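Local coordinates for carbon monoxide dehydrogenase (Thermococcus sp. AM4, PDB 6T7J), which catalyses the reversible oxidation of carbon monoxide to carbon dioxide, probably at an active-site nickel-iron-sulfur cluster, which lacks its nickel in this as-isolated form, at residues Lys18-Leu23 / Phe322-Leu327; Ile32-His37 / Ala328-Ala333. All coordinates share one frame; numbering follows the deposited sequence.

Contact 1. Residues Lys18-Leu23 / Phe322-Leu327; sequences KGVAEL and FLMQEL. With MSK (Broken Fe4S4 cluster), chain F.
The carbonyl oxygen of Phe322, a residue packed against the broken Fe4S4 cluster, is gripped twice by Gln325. Gln325 N bonds to Phe322 O at 3.0 Å, while Gln325 NE2 reaches Phe322 O from the opposite face of the carbonyl at 3.3 Å, 45° out of its plane. The side-chain amide is also tied to Cys343 O through NE2 and to Met345 N through OE1, which fixes which way round it sits. Phe322 CB lies 3.6 Å from sulfur S4 of the cluster; with CG anti to the backbone N (chi1 180°), Phe322 CG also stays 3.6 Å from S4 and the ring passes that sulfur obliquely.

Further from the cluster the two segments meet through apolar side chains. Leu327 splits its branches between two residues of helix 20-30: Leu327 CD1 meets Val20 CG1 at 3.6 Å, the side chains roughly perpendicular, and Leu327 CD2 meets Leu23 CB at 3.7 Å. Leu23 CD2 lies 3.4 Å from Leu327 O. Met324 bends at its sulfur, turning CE to 4.1 Å from Val20 CG2. Trp36 of helix 35-42 packs on both Val20 and Leu327, and Met488 of helix 480-489 touches Met324. Helix 325-330 follows strand 318-320, an outermost strand, within this chain, of one of its two six-stranded parallel sheets.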
loop_
_atom_site.group_PDB
_atom_site.type_symbol
_atom_site.label_atom_id
_atom_site.label_comp_id
_atom_site.label_asym_id
_atom_site.label_seq_id
_atom_site.Cartn_x
_atom_site.Cartn_y
_atom_site.Cartn_z
ATOM N N LYS A 18 -25.562 27.371 -4.767
ATOM C CA LYS A 18 -27.018 27.392 -4.743
ATOM C C LYS A 18 -27.583 26.052 -5.202
ATOM O O LYS A 18 -27.134 25.484 -6.202
ATOM C CB LYS A 18 -27.542 28.523 -5.628
ATOM C CG LYS A 18 -27.047 29.908 -5.241
ATOM C CD LYS A 18 -27.590 30.329 -3.884
ATOM C CE LYS A 18 -26.900 31.586 -3.375
ATOM N NZ LYS A 18 -25.890 31.286 -2.320
ATOM N N GLY A 19 -28.566 25.543 -4.461
ATOM C CA GLY A 19 -29.233 24.298 -4.777
ATOM C C GLY A 19 -28.923 23.160 -3.827
ATOM O O GLY A 19 -29.715 22.210 -3.743
ATOM N N VAL A 20 -27.800 23.224 -3.110
ATOM C CA VAL A 20 -27.426 22.133 -2.213
ATOM C C VAL A 20 -28.394 22.046 -1.038
ATOM O O VAL A 20 -28.814 20.952 -0.639
ATOM C CB VAL A 20 -25.970 22.314 -1.741
ATOM C CG1 VAL A 20 -25.627 21.305 -0.656
ATOM C CG2 VAL A 20 -25.012 22.186 -2.918
ATOM N N ALA A 21 -28.769 23.196 -0.472
ATOM C CA ALA A 21 -29.673 23.209 0.673
ATOM C C ALA A 21 -31.027 22.600 0.319
ATOM O O ALA A 21 -31.556 21.762 1.062
ATOM C CB ALA A 21 -29.845 24.640 1.182
ATOM N N GLU A 22 -31.609 23.025 -0.809
ATOM C CA GLU A 22 -32.909 22.500 -1.220
ATOM C C GLU A 22 -32.882 20.981 -1.316
ATOM O O GLU A 22 -33.818 20.304 -0.875
ATOM C CB GLU A 22 -33.333 23.098 -2.563
ATOM C CG GLU A 22 -32.740 24.456 -2.898
ATOM C CD GLU A 22 -33.095 24.905 -4.309
ATOM O OE1 GLU A 22 -33.815 24.160 -5.009
ATOM O OE2 GLU A 22 -32.654 25.999 -4.721
ATOM N N LEU A 23 -31.804 20.426 -1.869
ATOM C CA LEU A 23 -31.747 18.988 -2.082
ATOM C C LEU A 23 -31.456 18.230 -0.794
ATOM O O LEU A 23 -31.944 17.108 -0.621
ATOM C CB LEU A 23 -30.707 18.659 -3.150
ATOM C CG LEU A 23 -31.228 18.582 -4.588
ATOM C CD1 LEU A 23 -32.247 19.673 -4.889
ATOM C CD2 LEU A 23 -30.074 18.662 -5.556
ATOM N N PHE A 322 -17.830 16.700 -5.568
ATOM C CA PHE A 322 -17.848 15.484 -4.764
ATOM C C PHE A 322 -19.128 15.346 -3.949
ATOM O O PHE A 322 -19.987 14.514 -4.267
ATOM C CB PHE A 322 -16.621 15.469 -3.847
ATOM C CG PHE A 322 -16.530 14.259 -2.966
ATOM C CD1 PHE A 322 -16.536 12.986 -3.508
ATOM C CD2 PHE A 322 -16.425 14.398 -1.592
ATOM C CE1 PHE A 322 -16.451 11.872 -2.694
ATOM C CE2 PHE A 322 -16.336 13.290 -0.775
ATOM C CZ PHE A 322 -16.352 12.025 -1.327
ATOM N N LEU A 323 -19.283 16.187 -2.927
ATOM C CA LEU A 323 -20.387 16.076 -1.980
ATOM C C LEU A 323 -21.755 16.265 -2.625
ATOM O O LEU A 323 -22.782 16.144 -1.951
ATOM C CB LEU A 323 -20.208 17.090 -0.850
ATOM C CG LEU A 323 -19.199 16.657 0.211
ATOM C CD1 LEU A 323 -19.000 17.752 1.242
ATOM C CD2 LEU A 323 -19.653 15.365 0.867
ATOM N N MET A 324 -21.789 16.556 -3.924
ATOM C CA MET A 324 -23.049 16.745 -4.622
ATOM C C MET A 324 -23.521 15.503 -5.368
ATOM O O MET A 324 -24.667 15.491 -5.837
ATOM C CB MET A 324 -22.939 17.923 -5.599
ATOM C CG MET A 324 -22.643 19.249 -4.912
ATOM S SD MET A 324 -22.304 20.599 -6.057
ATOM C CE MET A 324 -23.952 20.937 -6.673
ATOM N N GLN A 325 -22.687 14.460 -5.475
ATOM C CA GLN A 325 -23.079 13.287 -6.255
ATOM C C GLN A 325 -24.406 12.714 -5.763
ATOM O O GLN A 325 -25.355 12.559 -6.544
ATOM C CB GLN A 325 -21.971 12.226 -6.228
ATOM C CG GLN A 325 -21.474 11.808 -4.851
ATOM C CD GLN A 325 -20.282 10.874 -4.928
ATOM O OE1 GLN A 325 -20.422 9.696 -5.258
ATOM N NE2 GLN A 325 -19.099 11.397 -4.628
ATOM N N GLU A 326 -24.500 12.427 -4.459
ATOM C CA GLU A 326 -25.766 12.009 -3.866
ATOM C C GLU A 326 -26.894 12.947 -4.265
ATOM O O GLU A 326 -27.944 12.508 -4.752
ATOM C CB GLU A 326 -25.644 11.966 -2.344
ATOM C CG GLU A 326 -25.183 10.648 -1.770
ATOM C CD GLU A 326 -24.848 10.770 -0.302
ATOM O OE1 GLU A 326 -24.293 11.819 0.086
ATOM O OE2 GLU A 326 -25.150 9.828 0.461
ATOM N N LEU A 327 -26.679 14.254 -4.082
ATOM C CA LEU A 327 -27.730 15.226 -4.352
ATOM C C LEU A 327 -28.216 15.141 -5.791
ATOM O O LEU A 327 -29.401 15.375 -6.057
ATOM C CB LEU A 327 -27.230 16.635 -4.036
ATOM C CG LEU A 327 -26.779 16.846 -2.589
ATOM C CD1 LEU A 327 -26.064 18.178 -2.430
ATOM C CD2 LEU A 327 -27.966 16.748 -1.642
HETATM S S1 MSK F . -12.744 13.889 -7.618
HETATM S S3 MSK F . -10.100 13.553 -5.392
HETATM S S4 MSK F . -13.165 14.556 -4.217
HETATM S S5 MSK F . -11.230 16.409 -6.395
HETATM FE FE1 MSK F . -10.760 13.667 -8.677
HETATM FE FE2 MSK F . -13.164 15.622 -6.124
HETATM FE FE3 MSK F . -11.105 15.247 -4.355
HETATM FE FE4 MSK F . -12.276 13.111 -5.538
#

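Contact 2. Residues Ile32-His37 / Ala328-Ala333; sequences IKTAWH and AIITGA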
loop_
_atom_site.group_PDB
_atom_site.type_symbol
_atom_site.label_atom_id
_atom_site.label_comp_id
_atom_site.label_asym_id
_atom_site.label_seq_id
_atom_site.Cartn_x
_atom_site.Cartn_y
_atom_site.Cartn_z
ATOM N N ILE A 32 -33.859 10.154 3.114
ATOM C CA ILE A 32 -32.661 9.668 2.439
ATOM C C ILE A 32 -31.454 10.336 3.082
ATOM O O ILE A 32 -31.362 11.570 3.113
ATOM C CB ILE A 32 -32.712 9.947 0.929
ATOM C CG1 ILE A 32 -33.841 9.143 0.281
ATOM C CG2 ILE A 32 -31.378 9.619 0.283
ATOM C CD1 ILE A 32 -34.051 9.454 -1.185
ATOM N N LYS A 33 -30.531 9.524 3.591
ATOM C CA LYS A 33 -29.342 10.042 4.255
ATOM C C LYS A 33 -28.306 10.480 3.228
ATOM O O LYS A 33 -28.041 9.767 2.255
ATOM C CB LYS A 33 -28.742 8.988 5.184
ATOM C CG LYS A 33 -29.677 8.499 6.278
ATOM C CD LYS A 33 -28.907 7.760 7.365
ATOM C CE LYS A 33 -29.837 6.959 8.260
ATOM N NZ LYS A 33 -29.128 6.402 9.444
ATOM N N THR A 34 -27.721 11.651 3.448
ATOM C CA THR A 34 -26.594 12.134 2.665
ATOM C C THR A 34 -25.317 12.020 3.492
ATOM O O THR A 34 -25.326 11.546 4.632
ATOM C CB THR A 34 -26.825 13.576 2.204
ATOM O OG1 THR A 34 -26.528 14.480 3.276
ATOM C CG2 THR A 34 -28.265 13.772 1.758
ATOM N N ALA A 35 -24.204 12.462 2.902
ATOM C CA ALA A 35 -22.929 12.415 3.610
ATOM C C ALA A 35 -22.949 13.277 4.867
ATOM O O ALA A 35 -22.280 12.953 5.854
ATOM C CB ALA A 35 -21.795 12.853 2.682
ATOM N N TRP A 36 -23.717 14.370 4.855
ATOM C CA TRP A 36 -23.787 15.239 6.026
ATOM C C TRP A 36 -24.483 14.547 7.195
ATOM O O TRP A 36 -24.014 14.623 8.339
ATOM C CB TRP A 36 -24.505 16.540 5.662
ATOM C CG TRP A 36 -23.745 17.428 4.714
ATOM C CD1 TRP A 36 -22.765 18.321 5.037
ATOM C CD2 TRP A 36 -23.915 17.519 3.292
ATOM N NE1 TRP A 36 -22.311 18.957 3.907
ATOM C CE2 TRP A 36 -23.002 18.484 2.822
ATOM C CE3 TRP A 36 -24.748 16.875 2.371
ATOM C CZ2 TRP A 36 -22.897 18.821 1.473
ATOM C CZ3 TRP A 36 -24.644 17.212 1.033
ATOM C CH2 TRP A 36 -23.725 18.176 0.598
ATOM N N HIS A 37 -25.602 13.864 6.928
ATOM C CA HIS A 37 -26.310 13.154 7.989
ATOM C C HIS A 37 -25.432 12.077 8.614
ATOM O O HIS A 37 -25.406 11.915 9.841
ATOM C CB HIS A 37 -27.598 12.537 7.442
ATOM C CG HIS A 37 -28.514 13.525 6.790
ATOM N ND1 HIS A 37 -28.522 13.748 5.430
ATOM C CD2 HIS A 37 -29.455 14.348 7.311
ATOM C CE1 HIS A 37 -29.427 14.668 5.142
ATOM N NE2 HIS A 37 -30.005 15.049 6.267
ATOM N N ALA A 328 -27.329 14.777 -6.724
ATOM C CA ALA A 328 -27.735 14.688 -8.123
ATOM C C ALA A 328 -28.807 13.626 -8.314
ATOM O O ALA A 328 -29.728 13.799 -9.121
ATOM C CB ALA A 328 -26.520 14.399 -9.006
ATOM N N ILE A 329 -28.715 12.523 -7.568
ATOM C CA ILE A 329 -29.745 11.494 -7.647
ATOM C C ILE A 329 -31.022 11.968 -6.967
ATOM O O ILE A 329 -32.125 11.537 -7.325
ATOM C CB ILE A 329 -29.228 10.179 -7.035
ATOM C CG1 ILE A 329 -27.847 9.836 -7.600
ATOM C CG2 ILE A 329 -30.207 9.040 -7.284
ATOM C CD1 ILE A 329 -27.191 8.648 -6.928
ATOM N N ILE A 330 -30.903 12.869 -5.988
ATOM C CA ILE A 330 -32.074 13.337 -5.250
ATOM C C ILE A 330 -32.870 14.373 -6.029
ATOM O O ILE A 330 -33.996 14.706 -5.634
ATOM C CB ILE A 330 -31.594 13.831 -3.872
ATOM C CG1 ILE A 330 -30.740 12.741 -3.222
ATOM C CG2 ILE A 330 -32.762 14.171 -2.957
ATOM C CD1 ILE A 330 -30.313 13.036 -1.815
ATOM N N THR A 331 -32.332 14.875 -7.147
ATOM C CA THR A 331 -33.153 15.668 -8.057
ATOM C C THR A 331 -34.297 14.843 -8.627
ATOM O O THR A 331 -35.342 15.395 -8.990
ATOM C CB THR A 331 -32.304 16.232 -9.198
ATOM O OG1 THR A 331 -31.837 15.160 -10.027
ATOM C CG2 THR A 331 -31.116 17.014 -8.655
ATOM N N GLY A 332 -34.124 13.525 -8.708
ATOM C CA GLY A 332 -35.139 12.647 -9.248
ATOM C C GLY A 332 -35.150 12.530 -10.754
ATOM O O GLY A 332 -36.046 11.876 -11.300
ATOM N N ALA A 333 -34.181 13.130 -11.444
ATOM C CA ALA A 333 -34.177 13.175 -12.900
ATOM C C ALA A 333 -32.986 12.453 -13.518
ATOM O O ALA A 333 -32.769 12.575 -14.728
ATOM C CB ALA A 333 -34.208 14.628 -13.385
#
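Thr34 and Ile330 meet methyl to methyl, and Thr34 is worth following outward from CB, where its two branches do different jobs. CG2 does the touching, 4.2 Å from Ile330 CD1, with the threonine side chain set nearly square to the isoleucine. OG1 sits between the backbone N and the carbonyl carbon (chi1 80°), which turns it back to its own chain, where it accepts from Trp36 N at 3.2 Å. Thr34 N meanwhile donates to His37 ND1 at 3.0 Å in a nearly straight bond, 23° out of the imidazole plane. The pair makes a capping box, with Thr34 as the N-cap of helix 35-42 and the histidine ring in the reciprocal role; its NE2 is held by Glu28. With an alanine here, Trp36 N would probably be left without its capping acceptor and Ile330 CD1 would lose one of its methyl neighbours. Another methyl at this spot is Ile32 CG2, 4.1 Å from Ile330 CD1, where the two isoleucine side chains run antiparallel, side by side. Val351 of helix 347-352 touches both isoleucines. Next to Ile330, Thr331 OG1 bonds back to Ala328 O at 2.7 Å.

Along the chain the segments alternate: 18-23, 32-37, then, nearly 300 residues on, 322-327 and 328-333. Contact 1 sets the start of helix 20-30, and contact 2 the residues leading into helix 35-42 with its N-cap, against helix 325-330. The centres of the two contacts are about 7 Å apart. Glu326 stitches them together, its OE1 2.9 Å from Ala35 N in a probable hydrogen bond and its OE2 in a salt bridge with Arg38. Helix 325-330 lies in the connection between strands 318-320 and 336-339 of a Rossmann-like parallel sheet of order 3-2-1-4-5-6. This N-terminal region therefore packs onto the connection, whose start at Phe322 lines the cluster pocket and touches Met60 of the second subunit.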